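Local coordinates for Afp3 (Serratia entomophila, PDB 6RBN), which probably builds part of the contractile sheath that surrounds the tube of the anti-feeding prophage, a contractile injection system, at residues 183-188 with 202-207; 275-280 with 292-297. One frame throughout, in Å; residues are numbered along the deposited sequence.

Interaction 1. Residues 183-188 with 202-207; sequences YFLLAD and AQVAVY
Two short strands, 185-188 and 204-207, run side by side in the same direction, their axes 30° apart, as a buried parallel pair near the centre of the chain; the 13 residues joining the two segments hold neither helix nor strand. Backbone hydrogen bonds secure the pair where the strands start. Leu185 sits between two of them: its N donates to Gln203 O at 2.7 Å, and Ala205 N returns a nearly straight bond to Leu185 O at 3.0 Å, with 166° at the hydrogen. This zigzag, in which one residue serves both flanking residues of its neighbour, is the signature of parallel pairing. Further along the bonds bend, and the one from Ala187 N to Ala205 O is weak.

A side chain extends the ladder. Gln203, bent at chi2 (-62°), turns its amide back so that NE2 donates to Tyr183 O nearly along the C=O axis; glutamine has the reach for this.

Phe184, with CG anti to its backbone N, has the polar Gln203 O over one ring face. Apolar contacts occupy both faces of the pair. Phe184 CE2 meets Ala205 CB at 3.7 Å; alanine's small methyl leaves the ring close to the backbone. Leu186 CD2 touches the same methyl and the edge of the Tyr207 ring, at CE2, 3.7 Å away. On the other face Leu185 and Val204 lie alongside, CB to CG2 at 4.0 Å, followed by Ala187 and Val206.

Asp188 OD1 is bonded to Ser271 OG. Helices 271-284 and 347-364 pack on the face of Leu186, Ala205 and Tyr207, whereas Tyr170 of helix 163-172 lies against Leu185 and Ala187.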
loop_
_atom_site.group_PDB
_atom_site.type_symbol
_atom_site.label_atom_id
_atom_site.label_comp_id
_atom_site.label_asym_id
_atom_site.label_seq_id
_atom_site.Cartn_x
_atom_site.Cartn_y
_atom_site.Cartn_z
ATOM N N TYR D 183 63.019 4.049 17.941
ATOM C CA TYR D 183 63.960 2.959 17.762
ATOM C C TYR D 183 64.053 2.133 19.037
ATOM O O TYR D 183 63.660 2.570 20.119
ATOM C CB TYR D 183 65.346 3.475 17.383
ATOM C CG TYR D 183 65.366 4.273 16.109
ATOM C CD1 TYR D 183 65.096 3.671 14.892
ATOM C CD2 TYR D 183 65.709 5.615 16.117
ATOM C CE1 TYR D 183 65.119 4.396 13.721
ATOM C CE2 TYR D 183 65.746 6.344 14.950
ATOM C CZ TYR D 183 65.446 5.730 13.758
ATOM O OH TYR D 183 65.478 6.455 12.592
ATOM N N PHE D 184 64.588 0.925 18.900
ATOM C CA PHE D 184 64.706 0.023 20.041
ATOM C C PHE D 184 65.994 -0.765 19.867
ATOM O O PHE D 184 66.108 -1.571 18.943
ATOM C CB PHE D 184 63.496 -0.900 20.131
ATOM C CG PHE D 184 63.402 -1.652 21.422
ATOM C CD1 PHE D 184 62.932 -1.028 22.563
ATOM C CD2 PHE D 184 63.775 -2.981 21.497
ATOM C CE1 PHE D 184 62.833 -1.710 23.755
ATOM C CE2 PHE D 184 63.681 -3.670 22.688
ATOM C CZ PHE D 184 63.208 -3.029 23.817
ATOM N N LEU D 185 66.961 -0.529 20.747
ATOM C CA LEU D 185 68.262 -1.175 20.661
ATOM C C LEU D 185 68.231 -2.538 21.336
ATOM O O LEU D 185 67.670 -2.693 22.423
ATOM C CB LEU D 185 69.331 -0.295 21.306
ATOM C CG LEU D 185 70.777 -0.789 21.339
ATOM C CD1 LEU D 185 71.325 -0.966 19.950
ATOM C CD2 LEU D 185 71.631 0.182 22.117
ATOM N N LEU D 186 68.834 -3.526 20.684
ATOM C CA LEU D 186 68.995 -4.864 21.246
ATOM C C LEU D 186 70.480 -5.066 21.528
ATOM O O LEU D 186 71.228 -5.563 20.685
ATOM C CB LEU D 186 68.458 -5.929 20.307
ATOM C CG LEU D 186 66.957 -5.915 20.059
ATOM C CD1 LEU D 186 66.576 -6.970 19.044
ATOM C CD2 LEU D 186 66.230 -6.131 21.361
ATOM N N ALA D 187 70.901 -4.681 22.725
ATOM C CA ALA D 187 72.295 -4.789 23.115
ATOM C C ALA D 187 72.596 -6.193 23.624
ATOM O O ALA D 187 71.708 -7.027 23.800
ATOM C CB ALA D 187 72.635 -3.747 24.178
ATOM N N ASP D 188 73.879 -6.447 23.862
ATOM C CA ASP D 188 74.347 -7.756 24.293
ATOM C C ASP D 188 75.318 -7.586 25.447
ATOM O O ASP D 188 76.273 -6.812 25.346
ATOM C CB ASP D 188 75.032 -8.493 23.148
ATOM C CG ASP D 188 74.070 -8.912 22.081
ATOM O OD1 ASP D 188 72.926 -9.272 22.417
ATOM O OD2 ASP D 188 74.430 -8.838 20.891
ATOM N N ALA D 202 64.716 3.341 28.388
ATOM C CA ALA D 202 63.664 2.358 28.172
ATOM C C ALA D 202 63.652 1.784 26.764
ATOM O O ALA D 202 62.805 0.940 26.470
ATOM C CB ALA D 202 62.298 2.975 28.476
ATOM N N GLN D 203 64.567 2.202 25.897
ATOM C CA GLN D 203 64.598 1.758 24.514
ATOM C C GLN D 203 65.589 0.627 24.283
ATOM O O GLN D 203 65.886 0.306 23.131
ATOM C CB GLN D 203 64.954 2.930 23.600
ATOM C CG GLN D 203 64.018 4.119 23.675
ATOM C CD GLN D 203 62.605 3.789 23.266
ATOM O OE1 GLN D 203 61.691 3.827 24.081
ATOM N NE2 GLN D 203 62.419 3.453 21.999
ATOM N N VAL D 204 66.127 0.029 25.344
ATOM C CA VAL D 204 67.240 -0.908 25.243
ATOM C C VAL D 204 66.860 -2.208 25.937
ATOM O O VAL D 204 66.363 -2.191 27.066
ATOM C CB VAL D 204 68.530 -0.319 25.853
ATOM C CG1 VAL D 204 69.654 -1.335 25.865
ATOM C CG2 VAL D 204 68.964 0.888 25.071
ATOM N N ALA D 205 67.082 -3.330 25.253
ATOM C CA ALA D 205 66.932 -4.661 25.825
ATOM C C ALA D 205 68.236 -5.420 25.632
ATOM O O ALA D 205 68.643 -5.678 24.496
ATOM C CB ALA D 205 65.775 -5.412 25.168
ATOM N N VAL D 206 68.881 -5.776 26.733
ATOM C CA VAL D 206 70.154 -6.489 26.722
ATOM C C VAL D 206 69.854 -7.982 26.757
ATOM O O VAL D 206 68.836 -8.400 27.306
ATOM C CB VAL D 206 71.019 -6.021 27.913
ATOM C CG1 VAL D 206 72.399 -6.654 27.923
ATOM C CG2 VAL D 206 71.127 -4.508 27.918
ATOM N N TYR D 207 70.697 -8.793 26.112
ATOM C CA TYR D 207 70.544 -10.250 26.097
ATOM C C TYR D 207 71.914 -10.873 26.316
ATOM O O TYR D 207 72.807 -10.718 25.477
ATOM C CB TYR D 207 69.921 -10.724 24.785
ATOM C CG TYR D 207 68.471 -10.337 24.648
ATOM C CD1 TYR D 207 67.465 -11.133 25.179
ATOM C CD2 TYR D 207 68.104 -9.154 24.024
ATOM C CE1 TYR D 207 66.139 -10.775 25.065
ATOM C CE2 TYR D 207 66.782 -8.786 23.914
ATOM C CZ TYR D 207 65.804 -9.600 24.439
ATOM O OH TYR D 207 64.485 -9.238 24.325
#

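Interaction 2. Residues 275-280 with 292-297; sequences AGVYGK and ANVVLN
The flat groups here, the Tyr278 ring and the Asn297 carboxamide among them, do not stack on the opposite segment. The Tyr278 ring starts from a bond directed away from residues 292-297 and, although its end swings back somewhat, makes no contact with them; it packs instead among Leu155, Pro291, Ile347 and Arg351. The carboxamide of Asn297 is approached at its end, where Lys280 NZ comes within 3.1 Å of the modelled ND2 of Asn297, the two chains crossing at about a right angle.

The touching is therefore done mainly by branched aliphatic side chains. Val277 and Lys280 are three residues apart, so the helix presents both to the loop 292-297, extended from Val294 on. Val277 has CG1 anti to its carbonyl carbon (chi1 -53°), and this one methyl meets two partners: Val294 CG1 at 3.8 Å and Leu296 CD2 at 3.7 Å. Val294 slides past it in the opposite direction, its CG1 anti to the backbone N and so reaching the helix; Leu296 crosses it at about a right angle, and only the tip of its longer chain arrives. Compact valines suit the places where helix and loop lie close, while leucine spans a greater gap. Lys280 runs out extended before bending at chi3 (-75°), its CD 4.3 Å from Val294 CG1.

Asn121 accepts from Asn297 N, Leu296 bonds through its backbone with Leu330, and Ala292 packs on Phe272 of a neighbouring Afp2 chain. Both segments fall in the region matching the subtilisin-like domain of phage tail sheath proteins, and the contact ties helix 271-284 to the loop leading to strand 301-302. Its chemistry is chiefly dispersive and non-directional: methyl groups meet methyl groups, and Lys280, a partly exposed residue, carries its ammonium past them toward Asn297.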
loop_
_atom_site.group_PDB
_atom_site.type_symbol
_atom_site.label_atom_id
_atom_site.label_comp_id
_atom_site.label_asym_id
_atom_site.label_seq_id
_atom_site.Cartn_x
_atom_site.Cartn_y
_atom_site.Cartn_z
ATOM N N ALA D 275 66.178 -10.477 17.192
ATOM C CA ALA D 275 65.507 -9.643 16.199
ATOM C C ALA D 275 64.622 -10.480 15.286
ATOM O O ALA D 275 63.631 -9.981 14.741
ATOM C CB ALA D 275 66.534 -8.866 15.381
ATOM N N GLY D 276 64.965 -11.755 15.107
ATOM C CA GLY D 276 64.085 -12.653 14.386
ATOM C C GLY D 276 62.837 -13.008 15.171
ATOM O O GLY D 276 61.736 -13.033 14.620
ATOM N N VAL D 277 62.985 -13.271 16.473
ATOM C CA VAL D 277 61.843 -13.767 17.238
ATOM C C VAL D 277 60.908 -12.635 17.631
ATOM O O VAL D 277 59.802 -12.886 18.121
ATOM C CB VAL D 277 62.301 -14.557 18.479
ATOM C CG1 VAL D 277 63.283 -15.642 18.089
ATOM C CG2 VAL D 277 62.853 -13.637 19.542
ATOM N N TYR D 278 61.327 -11.380 17.454
ATOM C CA TYR D 278 60.374 -10.285 17.593
ATOM C C TYR D 278 59.395 -10.278 16.430
ATOM O O TYR D 278 58.196 -10.067 16.617
ATOM C CB TYR D 278 61.071 -8.930 17.690
ATOM C CG TYR D 278 61.738 -8.614 19.008
ATOM C CD1 TYR D 278 61.739 -9.518 20.057
ATOM C CD2 TYR D 278 62.278 -7.359 19.232
ATOM C CE1 TYR D 278 62.340 -9.207 21.260
ATOM C CE2 TYR D 278 62.858 -7.038 20.433
ATOM C CZ TYR D 278 62.884 -7.963 21.444
ATOM O OH TYR D 278 63.465 -7.646 22.645
ATOM N N GLY D 279 59.897 -10.499 15.215
ATOM C CA GLY D 279 59.020 -10.522 14.058
ATOM C C GLY D 279 58.113 -11.736 14.036
ATOM O O GLY D 279 57.007 -11.687 13.492
ATOM N N LYS D 280 58.568 -12.842 14.621
ATOM C CA LYS D 280 57.723 -14.024 14.727
ATOM C C LYS D 280 56.619 -13.819 15.755
ATOM O O LYS D 280 55.476 -14.231 15.540
ATOM C CB LYS D 280 58.571 -15.240 15.089
ATOM C CG LYS D 280 57.808 -16.542 15.117
ATOM C CD LYS D 280 58.672 -17.672 15.627
ATOM C CE LYS D 280 59.676 -18.109 14.588
ATOM N NZ LYS D 280 60.442 -19.293 15.052
ATOM N N ALA D 292 59.059 -13.802 25.061
ATOM C CA ALA D 292 59.938 -14.478 26.004
ATOM C C ALA D 292 59.535 -15.922 26.292
ATOM O O ALA D 292 59.733 -16.394 27.417
ATOM C CB ALA D 292 60.014 -13.685 27.305
ATOM N N ASN D 293 58.953 -16.629 25.330
ATOM C CA ASN D 293 58.885 -18.084 25.401
ATOM C C ASN D 293 59.156 -18.719 24.048
ATOM O O ASN D 293 58.686 -19.831 23.790
ATOM C CB ASN D 293 57.537 -18.590 25.918
ATOM C CG ASN D 293 57.442 -18.572 27.420
ATOM O OD1 ASN D 293 58.391 -18.922 28.107
ATOM N ND2 ASN D 293 56.288 -18.185 27.937
ATOM N N VAL D 294 59.887 -18.055 23.190
ATOM C CA VAL D 294 60.139 -18.548 21.846
ATOM C C VAL D 294 61.374 -19.429 21.878
ATOM O O VAL D 294 62.415 -19.045 22.419
ATOM C CB VAL D 294 60.302 -17.374 20.865
ATOM C CG1 VAL D 294 60.569 -17.881 19.457
ATOM C CG2 VAL D 294 59.070 -16.494 20.894
ATOM N N VAL D 295 61.257 -20.623 21.315
ATOM C CA VAL D 295 62.377 -21.542 21.201
ATOM C C VAL D 295 63.193 -21.152 19.980
ATOM O O VAL D 295 62.649 -21.009 18.878
ATOM C CB VAL D 295 61.887 -22.995 21.107
ATOM C CG1 VAL D 295 63.052 -23.940 20.908
ATOM C CG2 VAL D 295 61.109 -23.364 22.349
ATOM N N LEU D 296 64.495 -20.969 20.170
ATOM C CA LEU D 296 65.366 -20.479 19.112
ATOM C C LEU D 296 65.662 -21.601 18.125
ATOM O O LEU D 296 66.220 -22.635 18.502
ATOM C CB LEU D 296 66.658 -19.933 19.711
ATOM C CG LEU D 296 66.499 -18.748 20.665
ATOM C CD1 LEU D 296 67.828 -18.385 21.293
ATOM C CD2 LEU D 296 65.911 -17.561 19.948
ATOM N N ASN D 297 65.293 -21.398 16.863
ATOM C CA ASN D 297 65.595 -22.364 15.821
ATOM C C ASN D 297 67.050 -22.235 15.396
ATOM O O ASN D 297 67.724 -21.247 15.695
ATOM C CB ASN D 297 64.689 -22.160 14.610
ATOM C CG ASN D 297 63.248 -22.475 14.904
ATOM O OD1 ASN D 297 62.938 -23.448 15.590
ATOM N ND2 ASN D 297 62.349 -21.652 14.386
#

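Helix 271-284 joins the two contacts, whose centres are 15 Å apart: with one part of its surface it lies against the strand pair of interaction 1, and with another it presents Val277 and Lys280 to the loop of interaction 2. Tyr278 makes the connection. Its OH lies 2.5 Å from Tyr207 OH, a probable hydrogen bond that gives each phenol a polar partner in a buried place. Leu186 CD2 and Phe184 CE2 also pack against it, at 3.4 and 4.0 Å from Tyr278 OH. Along the sequence the contacts follow in series, interaction 1 closing before interaction 2 opens.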